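Local coordinates for histone-lysine N-methyltransferase, H3 lysine-9 specific SUVH4 (Arabidopsis thaliana, PDB 4QEO), which methylates a specific lysine in the tail of histone H3, setting a mark of transcriptional repression, and binds methylated DNA, so coupling histone methylation to DNA methylation, at residues A307-G312 against V330-G335; N313-D318 against C344-S349. All coordinates share one frame; numbering follows the deposited sequence.

Contact 1: residues A307-G312 against V330-G335; sequences AKLNGG and VVFECG. With ZN (zinc ion), chain F; ZN (zinc ion), chain G.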
loop_
_atom_site.group_PDB
_atom_site.type_symbol
_atom_site.label_atom_id
_atom_site.label_comp_id
_atom_site.label_asym_id
_atom_site.label_seq_id
_atom_site.Cartn_x
_atom_site.Cartn_y
_atom_site.Cartn_z
ATOM N N ALA A 307 -7.031 23.705 -10.605
ATOM C CA ALA A 307 -5.717 23.213 -11.008
ATOM C C ALA A 307 -4.665 24.295 -10.789
ATOM O O ALA A 307 -3.597 24.029 -10.232
ATOM C CB ALA A 307 -5.733 22.792 -12.464
ATOM N N LYS A 308 -4.983 25.514 -11.226
ATOM C CA LYS A 308 -4.089 26.651 -11.059
ATOM C C LYS A 308 -3.742 26.850 -9.588
ATOM O O LYS A 308 -2.591 27.127 -9.241
ATOM C CB LYS A 308 -4.717 27.921 -11.628
ATOM C CG LYS A 308 -4.904 27.900 -13.134
ATOM C CD LYS A 308 -5.412 29.244 -13.636
ATOM C CE LYS A 308 -5.508 29.267 -15.150
ATOM N NZ LYS A 308 -4.215 28.881 -15.781
ATOM N N LEU A 309 -4.743 26.697 -8.725
ATOM C CA LEU A 309 -4.516 26.745 -7.288
ATOM C C LEU A 309 -3.509 25.678 -6.869
ATOM O O LEU A 309 -2.716 25.893 -5.952
ATOM C CB LEU A 309 -5.822 26.546 -6.517
ATOM C CG LEU A 309 -6.745 27.745 -6.298
ATOM C CD1 LEU A 309 -8.009 27.301 -5.579
ATOM C CD2 LEU A 309 -6.040 28.856 -5.521
ATOM N N ASN A 310 -3.541 24.523 -7.526
ATOM C CA ASN A 310 -2.598 23.461 -7.151
ATOM C C ASN A 310 -1.180 23.632 -7.716
ATOM O O ASN A 310 -0.296 22.803 -7.475
ATOM C CB ASN A 310 -3.154 22.080 -7.496
ATOM C CG ASN A 310 -4.319 21.693 -6.617
ATOM O OD1 ASN A 310 -4.145 21.406 -5.431
ATOM N ND2 ASN A 310 -5.518 21.682 -7.192
ATOM N N GLY A 311 -0.965 24.709 -8.460
ATOM C CA GLY A 311 0.340 24.978 -9.031
ATOM C C GLY A 311 0.385 24.711 -10.520
ATOM O O GLY A 311 1.459 24.637 -11.115
ATOM N N GLY A 312 -0.787 24.557 -11.123
ATOM C CA GLY A 312 -0.886 24.389 -12.560
ATOM C C GLY A 312 -1.102 22.953 -12.987
ATOM O O GLY A 312 -0.962 22.625 -14.163
ATOM N N VAL A 330 -0.837 21.400 0.852
ATOM C CA VAL A 330 -2.298 21.429 0.789
ATOM C C VAL A 330 -2.795 21.042 -0.604
ATOM O O VAL A 330 -2.168 21.358 -1.611
ATOM C CB VAL A 330 -2.871 22.804 1.231
ATOM C CG1 VAL A 330 -2.493 23.889 0.245
ATOM C CG2 VAL A 330 -4.397 22.740 1.417
ATOM N N VAL A 331 -3.908 20.318 -0.651
ATOM C CA VAL A 331 -4.542 19.970 -1.917
ATOM C C VAL A 331 -5.772 20.863 -2.086
ATOM O O VAL A 331 -6.527 21.068 -1.139
ATOM C CB VAL A 331 -4.935 18.453 -1.967
ATOM C CG1 VAL A 331 -5.892 18.163 -3.114
ATOM C CG2 VAL A 331 -3.701 17.576 -2.086
ATOM N N PHE A 332 -5.946 21.420 -3.280
ATOM C CA PHE A 332 -7.080 22.291 -3.566
ATOM C C PHE A 332 -8.102 21.567 -4.425
ATOM O O PHE A 332 -7.927 21.420 -5.635
ATOM C CB PHE A 332 -6.627 23.560 -4.282
ATOM C CG PHE A 332 -5.847 24.512 -3.416
ATOM C CD1 PHE A 332 -6.497 25.435 -2.611
ATOM C CD2 PHE A 332 -4.464 24.504 -3.427
ATOM C CE1 PHE A 332 -5.780 26.328 -1.824
ATOM C CE2 PHE A 332 -3.740 25.393 -2.643
ATOM C CZ PHE A 332 -4.402 26.308 -1.843
ATOM N N GLU A 333 -9.166 21.109 -3.785
ATOM C CA GLU A 333 -10.211 20.388 -4.477
ATOM C C GLU A 333 -11.295 21.325 -4.978
ATOM O O GLU A 333 -11.487 22.430 -4.453
ATOM C CB GLU A 333 -10.834 19.333 -3.563
ATOM C CG GLU A 333 -10.021 18.045 -3.465
ATOM C CD GLU A 333 -10.715 16.953 -2.660
ATOM O OE1 GLU A 333 -11.832 17.179 -2.148
ATOM O OE2 GLU A 333 -10.136 15.857 -2.538
ATOM N N CYS A 334 -12.005 20.860 -5.997
ATOM C CA CYS A 334 -13.217 21.518 -6.445
ATOM C C CYS A 334 -14.234 21.538 -5.300
ATOM O O CYS A 334 -14.260 20.642 -4.444
ATOM C CB CYS A 334 -13.776 20.819 -7.687
ATOM S SG CYS A 334 -12.750 21.014 -9.200
ATOM N N GLY A 335 -15.055 22.582 -5.276
ATOM C CA GLY A 335 -15.963 22.804 -4.168
ATOM C C GLY A 335 -17.391 23.113 -4.587
ATOM O O GLY A 335 -17.775 22.870 -5.724
HETATM ZN ZN ZN F . -13.117 23.463 -9.349
HETATM ZN ZN ZN G . -13.865 19.897 -10.768
HETATM O O HOH W 1 -1.452 21.488 -4.038
#
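Asn310, Leu309 and Phe332 all place CG anti to the carbonyl carbon, beside the backbone N (chi1 -70° for Asn310), which runs the Asn310 side chain past that of Phe332 in the opposite direction; chi2 of -71° then turns OD1 and ND2 of Asn310 toward the Phe332 backbone. The site lies beside the triangular zinc cluster of the pre-SET domain, where helix 305-309 ends in a Schellman motif at Gly311 and the amide just before it grips the edge of strand 331-332. The Asn310 amide pairs with both the N-H and the carbonyl of Phe332, as a neighbouring strand's backbone would: Asn310 OD1 accepts from Phe332 N at 2.8 Å, and Asn310 ND2 donates to Phe332 O at 2.9 Å. Both bonds are nearly straight and lie on carbonyl lone pairs, so the pair holds the amide flat and fixes which way round it sits. OD1 also accepts from a water that bridges to Val330 O.

Leu309 packs over one face of the Phe332 ring in a CH-pi contact, its CB 4.1 Å from the ring centroid, while CD1 reaches Phe332 CD1 at 3.8 Å. Two residues further along the chain, Cys334 SG bridges two zinc ions, which Cys292, Cys298, Cys306, Cys338, Cys340 and Cys344 help to hold. An alanine in place of Asn310 would remove both hydrogen bonds of the side-chain amide and would probably loosen the hold of the helix end on the strand that leads into this bridging cysteine. The amide and ring planes stand 64° apart, with Asn310 OD1 at the ring edge, 3.7 Å from Phe332 CD2.

Contact 2: residues N313-D318 against C344-S349; sequences NFPYVD and CVNRTS. With ZN (zinc ion), chain G.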
loop_
_atom_site.group_PDB
_atom_site.type_symbol
_atom_site.label_atom_id
_atom_site.label_comp_id
_atom_site.label_asym_id
_atom_site.label_seq_id
_atom_site.Cartn_x
_atom_site.Cartn_y
_atom_site.Cartn_z
ATOM N N ASN A 313 -1.456 22.095 -12.038
ATOM C CA ASN A 313 -1.628 20.675 -12.323
ATOM C C ASN A 313 -2.600 20.006 -11.361
ATOM O O ASN A 313 -2.781 20.457 -10.235
ATOM C CB ASN A 313 -0.272 19.967 -12.289
ATOM C CG ASN A 313 0.690 20.598 -11.292
ATOM O OD1 ASN A 313 0.407 20.668 -10.095
ATOM N ND2 ASN A 313 1.836 21.054 -11.786
ATOM N N PHE A 314 -3.235 18.933 -11.815
ATOM C CA PHE A 314 -4.127 18.164 -10.960
ATOM C C PHE A 314 -3.351 17.238 -10.026
ATOM O O PHE A 314 -2.466 16.500 -10.465
ATOM C CB PHE A 314 -5.132 17.375 -11.796
ATOM C CG PHE A 314 -6.071 18.249 -12.562
ATOM C CD1 PHE A 314 -7.158 18.834 -11.929
ATOM C CD2 PHE A 314 -5.856 18.513 -13.906
ATOM C CE1 PHE A 314 -8.027 19.662 -12.629
ATOM C CE2 PHE A 314 -6.726 19.332 -14.613
ATOM C CZ PHE A 314 -7.811 19.907 -13.971
ATOM N N PRO A 315 -3.668 17.310 -8.726
ATOM C CA PRO A 315 -3.014 16.503 -7.691
ATOM C C PRO A 315 -3.479 15.049 -7.721
ATOM O O PRO A 315 -2.764 14.173 -7.230
ATOM C CB PRO A 315 -3.429 17.202 -6.388
ATOM C CG PRO A 315 -4.726 17.882 -6.725
ATOM C CD PRO A 315 -4.591 18.313 -8.158
ATOM N N TYR A 316 -4.647 14.794 -8.306
ATOM C CA TYR A 316 -5.169 13.436 -8.397
ATOM C C TYR A 316 -5.099 12.931 -9.814
ATOM O O TYR A 316 -5.253 13.705 -10.760
ATOM C CB TYR A 316 -6.626 13.352 -7.952
ATOM C CG TYR A 316 -6.902 13.766 -6.527
ATOM C CD1 TYR A 316 -6.571 12.936 -5.460
ATOM C CD2 TYR A 316 -7.537 14.974 -6.254
ATOM C CE1 TYR A 316 -6.841 13.305 -4.159
ATOM C CE2 TYR A 316 -7.810 15.357 -4.957
ATOM C CZ TYR A 316 -7.467 14.523 -3.915
ATOM O OH TYR A 316 -7.751 14.913 -2.630
ATOM N N VAL A 317 -4.882 11.623 -9.948
ATOM C CA VAL A 317 -4.970 10.961 -11.234
ATOM C C VAL A 317 -6.246 10.126 -11.251
ATOM O O VAL A 317 -6.705 9.645 -10.213
ATOM C CB VAL A 317 -3.714 10.088 -11.529
ATOM C CG1 VAL A 317 -3.685 8.848 -10.655
ATOM C CG2 VAL A 317 -3.656 9.719 -12.999
ATOM N N ASP A 318 -6.828 9.977 -12.434
ATOM C CA ASP A 318 -8.098 9.282 -12.588
ATOM C C ASP A 318 -7.872 7.792 -12.721
ATOM O O ASP A 318 -7.986 7.234 -13.813
ATOM C CB ASP A 318 -8.834 9.794 -13.829
ATOM C CG ASP A 318 -10.231 9.218 -13.953
ATOM O OD1 ASP A 318 -10.718 8.644 -12.958
ATOM O OD2 ASP A 318 -10.845 9.346 -15.034
ATOM N N CYS A 344 -16.052 14.594 -10.683
ATOM C CA CYS A 344 -14.780 15.258 -10.981
ATOM C C CYS A 344 -13.643 14.619 -10.199
ATOM O O CYS A 344 -13.781 14.340 -9.005
ATOM C CB CYS A 344 -14.839 16.763 -10.661
ATOM S SG CYS A 344 -13.253 17.604 -10.937
ATOM N N VAL A 345 -12.519 14.378 -10.863
ATOM C CA VAL A 345 -11.404 13.695 -10.195
ATOM C C VAL A 345 -10.776 14.625 -9.154
ATOM O O VAL A 345 -10.217 14.176 -8.139
ATOM C CB VAL A 345 -10.378 13.159 -11.210
ATOM C CG1 VAL A 345 -9.294 12.334 -10.520
ATOM C CG2 VAL A 345 -11.088 12.296 -12.233
ATOM N N ASN A 346 -10.940 15.928 -9.370
ATOM C CA ASN A 346 -10.476 16.892 -8.384
ATOM C C ASN A 346 -11.440 17.051 -7.201
ATOM O O ASN A 346 -11.310 17.971 -6.407
ATOM C CB ASN A 346 -10.121 18.238 -9.014
ATOM C CG ASN A 346 -9.100 19.004 -8.193
ATOM O OD1 ASN A 346 -8.136 18.429 -7.700
ATOM N ND2 ASN A 346 -9.334 20.298 -8.001
ATOM N N ARG A 347 -12.389 16.128 -7.087
ATOM C CA ARG A 347 -13.156 15.963 -5.865
ATOM C C ARG A 347 -12.858 14.600 -5.218
ATOM O O ARG A 347 -13.679 14.091 -4.461
ATOM C CB ARG A 347 -14.658 16.068 -6.162
ATOM C CG ARG A 347 -15.097 17.397 -6.795
ATOM C CD ARG A 347 -16.584 17.365 -7.103
ATOM N NE ARG A 347 -17.117 18.619 -7.645
ATOM C CZ ARG A 347 -17.579 19.621 -6.899
ATOM N NH1 ARG A 347 -17.535 19.544 -5.578
ATOM N NH2 ARG A 347 -18.080 20.711 -7.472
ATOM N N THR A 348 -11.698 14.011 -5.515
ATOM C CA THR A 348 -11.386 12.659 -5.003
ATOM C C THR A 348 -11.756 12.343 -3.537
ATOM O O THR A 348 -12.434 11.345 -3.285
ATOM C CB THR A 348 -9.932 12.262 -5.305
ATOM O OG1 THR A 348 -9.787 12.104 -6.719
ATOM C CG2 THR A 348 -9.549 10.935 -4.605
ATOM N N SER A 349 -11.373 13.193 -2.580
ATOM C CA SER A 349 -11.631 12.870 -1.170
ATOM C C SER A 349 -13.078 13.087 -0.723
ATOM O O SER A 349 -13.433 12.775 0.415
ATOM C CB SER A 349 -10.682 13.625 -0.239
ATOM O OG SER A 349 -11.074 14.972 -0.104
HETATM ZN ZN ZN G . -13.865 19.897 -10.768
#
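Aromatic packing carries most of this contact within the pre-SET zinc-binding domain. Tyr316, its CG anti to the carbonyl carbon, reaches out to meet Thr348 tip to tip. Thr348 CB stands almost exactly over the centre of the ring, 3.3 Å from the centroid and 8° off the normal, a close CH-pi contact. On the same residue OG1 lies over that face as well, 3.3 Å from Tyr316 CG.

The polar interactions are made within residues 344-349 or with partners elsewhere. Thr348 OG1 donates to Val345 O at 2.5 Å, which fixes the rotation about the threonine's CA-CB bond, so that OG1 and CG2 are held in place beside the CB over the ring. Asn346 OD1 sits at the edge of the Tyr316 ring and 3.6 Å from Pro315 CD; it is buried with no polar partner in the model, whereas its ND2 is hydrogen-bonded to Phe332 O. Tyr316 OH makes a weak hydrogen bond to Glu333, whose carboxylate also holds Ser349 OG.

Aliphatic contacts come from Val345, whose two methyls divide the work. Val345 CG1 meets Tyr316 CB at 3.8 Å, and Val345 CG2 lies against Asp318 CG at 3.6 Å, the Val345 and Asp318 side chains crossing at about a right angle. Metal binding anchors the start of the 3-10 segment 345-349: Cys344 SG binds a zinc ion at 2.4 Å, alongside Cys298, Cys334 and Cys340.

Around this core, Val317 turns away from residues 344-349 to pack on helix 10-30, strand 323-324 pairs with strand 316-317, Phe314 touches Ala307 of helix 305-309, and Tyr316 and Ser349 rest against strand 483-488.

How the contacts relate
From the N terminus, helix 305-309 opens contact 1 and residues 313-318 follow directly to open contact 2. The chain then passes through strand 323-324 and returns at 330-335, where contact 1 closes a loop of 17 residues; contact 2 closes its own, of 25 residues, at 344-349. The segments alternate, so the two closures cross rather than nest. Their centres are 9 Å apart, and they meet where Asn310 of contact 1 packs its ND2 on Pro315 CD of contact 2. Both also supply a cysteine to one shared zinc ion. Together they tie helix 305-309 and the 316-317 hairpin to strand 331-332, which pairs with strand 467-473 of the SET domain.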